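Local coordinates for GAF domain-containing protein (Thermoplasma acidophilum, PDB 4MN7) that probably reduces the R-epimer of free methionine sulfoxide back to methionine, as a GAF-domain type II free methionine-R-sulfoxide reductase, at residues Q89-V93 against K113-S117. The protein carries 1 engineered substitution. Residues are numbered along the deposited sequence; the frame is centred on the assembly and turned at random.
Sequences QSEIV and KAAFS
Ile92 sets its CG2 methyl squarely over one face of the Phe116 ring, a CH-pi contact 3.5 Å from the ring centroid and only 6° off the normal. The methyl occupies that place because CG1 swings anti to the backbone N (chi1 -171°), which places CG2 between N and the carbonyl carbon, on the side facing the ring. On the opposite face lies the CB of neighbouring Ala115, 3.8 Å above the plane, so the ring is sandwiched between two methyls. Its edge meets the strand backbone: CE2 comes within 3.7 Å of both Ser90 C and Glu91 N, wedging the phenyl group against the peptide link.

The setting is the GAF fold, in which strand 90-98 belongs to an antiparallel sheet and the loop after strand 101-110 runs nearly parallel to its start before entering helix 118-136 at the N-cap Ser117. It illustrates how a loop leading into a helix can be fixed to a sheet by an aromatic side chain and a serine that bonds its backbone. Where the strand begins, Gln89 and Ser90 together face Ser110 in a classic beta bulge.

Polar contacts gather at this bulge. Ala115 N donates to Ser90 OG at 3.1 Å with an N-H...O angle of 159°, and the same buried hydroxyl bonds Lys112 O, tying the loop twice to one side chain. Towards the surface, Gln89 OE1 makes a van der Waals contact with the Lys113 CE methylene at 3.3 Å, while the amide's polar partner is Asp111 O, hydrogen-bonded to Gln89 NE2.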
ATOM      1  N   GLN A  89      25.097  -8.973  -8.446  1.00 36.18           N
ATOM      2  CA  GLN A  89      26.297  -8.446  -7.878  1.00 37.86           C
ATOM      3  C   GLN A  89      26.076  -7.608  -6.687  1.00 36.49           C
ATOM      4  O   GLN A  89      27.008  -7.364  -5.966  1.00 38.69           O
ATOM      5  CB  GLN A  89      27.018  -7.586  -8.924  1.00 43.09           C
ATOM      6  CG  GLN A  89      27.557  -8.464 -10.072  1.00 49.65           C
ATOM      7  CD  GLN A  89      28.470  -7.703 -11.028  1.00 50.87           C
ATOM      8  OE1 GLN A  89      29.657  -7.679 -10.848  1.00 50.89           O
ATOM      9  NE2 GLN A  89      27.887  -7.050 -12.021  1.00 55.77           N
ATOM     10  N   SER A  90      24.873  -7.065  -6.483  1.00 40.27           N
ATOM     11  CA  SER A  90      24.632  -6.367  -5.203  1.00 38.00           C
ATOM     12  C   SER A  90      23.216  -6.603  -4.737  1.00 34.38           C
ATOM     13  O   SER A  90      22.339  -6.930  -5.537  1.00 33.41           O
ATOM     14  CB  SER A  90      25.064  -4.873  -5.210  1.00 40.87           C
ATOM     15  OG  SER A  90      24.445  -4.140  -6.245  1.00 45.44           O
ATOM     16  N   GLU A  91      23.016  -6.471  -3.431  1.00 37.17           N
ATOM     17  CA  GLU A  91      21.758  -6.803  -2.824  1.00 38.89           C
ATOM     18  C   GLU A  91      21.544  -5.983  -1.533  1.00 40.86           C
ATOM     19  O   GLU A  91      22.474  -5.770  -0.744  1.00 38.65           O
ATOM     20  CB  GLU A  91      21.700  -8.290  -2.495  1.00 36.80           C
ATOM     21  CG  GLU A  91      20.348  -8.707  -1.874  1.00 40.94           C
ATOM     22  CD  GLU A  91      20.210 -10.184  -1.636  1.00 43.21           C
ATOM     23  OE1 GLU A  91      21.226 -10.872  -1.854  1.00 45.31           O
ATOM     24  OE2 GLU A  91      19.106 -10.654  -1.262  1.00 37.65           O
ATOM     25  N   ILE A  92      20.299  -5.524  -1.349  1.00 36.31           N
ATOM     26  CA  ILE A  92      19.936  -4.710  -0.198  1.00 38.09           C
ATOM     27  C   ILE A  92      18.672  -5.298   0.368  1.00 34.52           C
ATOM     28  O   ILE A  92      17.802  -5.762  -0.366  1.00 32.67           O
ATOM     29  CB  ILE A  92      19.781  -3.235  -0.555  1.00 37.06           C
ATOM     30  CG1 ILE A  92      19.633  -2.401   0.713  1.00 38.33           C
ATOM     31  CG2 ILE A  92      18.634  -3.060  -1.502  1.00 36.61           C
ATOM     32  CD1 ILE A  92      19.578  -0.917   0.498  1.00 36.36           C
ATOM     33  N   VAL A  93      18.646  -5.384   1.677  1.00 32.07           N
ATOM     34  CA  VAL A  93      17.507  -5.905   2.382  1.00 30.90           C
ATOM     35  C   VAL A  93      17.141  -4.866   3.422  1.00 29.94           C
ATOM     36  O   VAL A  93      17.951  -4.516   4.247  1.00 33.78           O
ATOM     37  CB  VAL A  93      17.783  -7.226   3.047  1.00 32.30           C
ATOM     38  CG1 VAL A  93      16.485  -7.832   3.586  1.00 34.30           C
ATOM     39  CG2 VAL A  93      18.392  -8.218   2.083  1.00 30.77           C
ATOM     40  N   LYS A 113      27.242  -3.805  -9.689  1.00 40.81           N
ATOM     41  CA  LYS A 113      27.923  -3.764  -8.431  1.00 48.93           C
ATOM     42  C   LYS A 113      27.584  -2.467  -7.702  1.00 38.15           C
ATOM     43  O   LYS A 113      27.409  -1.456  -8.357  1.00 39.49           O
ATOM     44  CB  LYS A 113      29.396  -3.781  -8.722  1.00 55.55           C
ATOM     45  CG  LYS A 113      30.302  -4.287  -7.603  1.00 69.09           C
ATOM     46  CD  LYS A 113      31.666  -4.686  -8.180  1.00 76.46           C
ATOM     47  CE  LYS A 113      31.515  -5.252  -9.603  1.00 78.51           C
ATOM     48  NZ  LYS A 113      32.724  -5.858 -10.223  1.00 83.31           N
ATOM     49  N   ALA A 114      27.658  -2.466  -6.382  1.00 38.44           N
ATOM     50  CA  ALA A 114      27.420  -1.241  -5.582  1.00 43.52           C
ATOM     51  C   ALA A 114      26.231  -0.408  -6.112  1.00 39.84           C
ATOM     52  O   ALA A 114      26.334   0.767  -6.343  1.00 45.35           O
ATOM     53  CB  ALA A 114      28.676  -0.395  -5.565  1.00 45.47           C
ATOM     54  N   ALA A 115      25.132  -1.082  -6.395  1.00 35.52           N
ATOM     55  CA  ALA A 115      23.945  -0.494  -6.961  1.00 42.04           C
ATOM     56  C   ALA A 115      23.200   0.458  -5.962  1.00 37.25           C
ATOM     57  O   ALA A 115      22.426   1.287  -6.390  1.00 40.80           O
ATOM     58  CB  ALA A 115      22.994  -1.618  -7.345  1.00 39.13           C
ATOM     59  N   PHE A 116      23.373   0.246  -4.671  1.00 38.11           N
ATOM     60  CA  PHE A 116      22.504   0.828  -3.652  1.00 40.94           C
ATOM     61  C   PHE A 116      23.269   1.838  -2.815  1.00 43.48           C
ATOM     62  O   PHE A 116      24.134   1.502  -2.005  1.00 47.77           O
ATOM     63  CB  PHE A 116      21.931  -0.271  -2.793  1.00 39.44           C
ATOM     64  CG  PHE A 116      21.213  -1.312  -3.591  1.00 37.73           C
ATOM     65  CD1 PHE A 116      20.041  -1.034  -4.215  1.00 34.28           C
ATOM     66  CD2 PHE A 116      21.750  -2.576  -3.746  1.00 35.56           C
ATOM     67  CE1 PHE A 116      19.367  -1.994  -4.968  1.00 35.82           C
ATOM     68  CE2 PHE A 116      21.084  -3.537  -4.512  1.00 34.23           C
ATOM     69  CZ  PHE A 116      19.892  -3.247  -5.128  1.00 38.39           C
ATOM     70  N   SER A 117      22.982   3.095  -3.075  1.00 41.65           N
ATOM     71  CA  SER A 117      23.653   4.197  -2.381  1.00 43.98           C
ATOM     72  C   SER A 117      22.862   4.572  -1.112  1.00 41.17           C
ATOM     73  O   SER A 117      21.791   3.996  -0.825  1.00 45.46           O
ATOM     74  CB  SER A 117      23.706   5.408  -3.345  1.00 45.87           C
ATOM     75  OG  SER A 117      22.378   5.816  -3.717  1.00 52.32           O
TER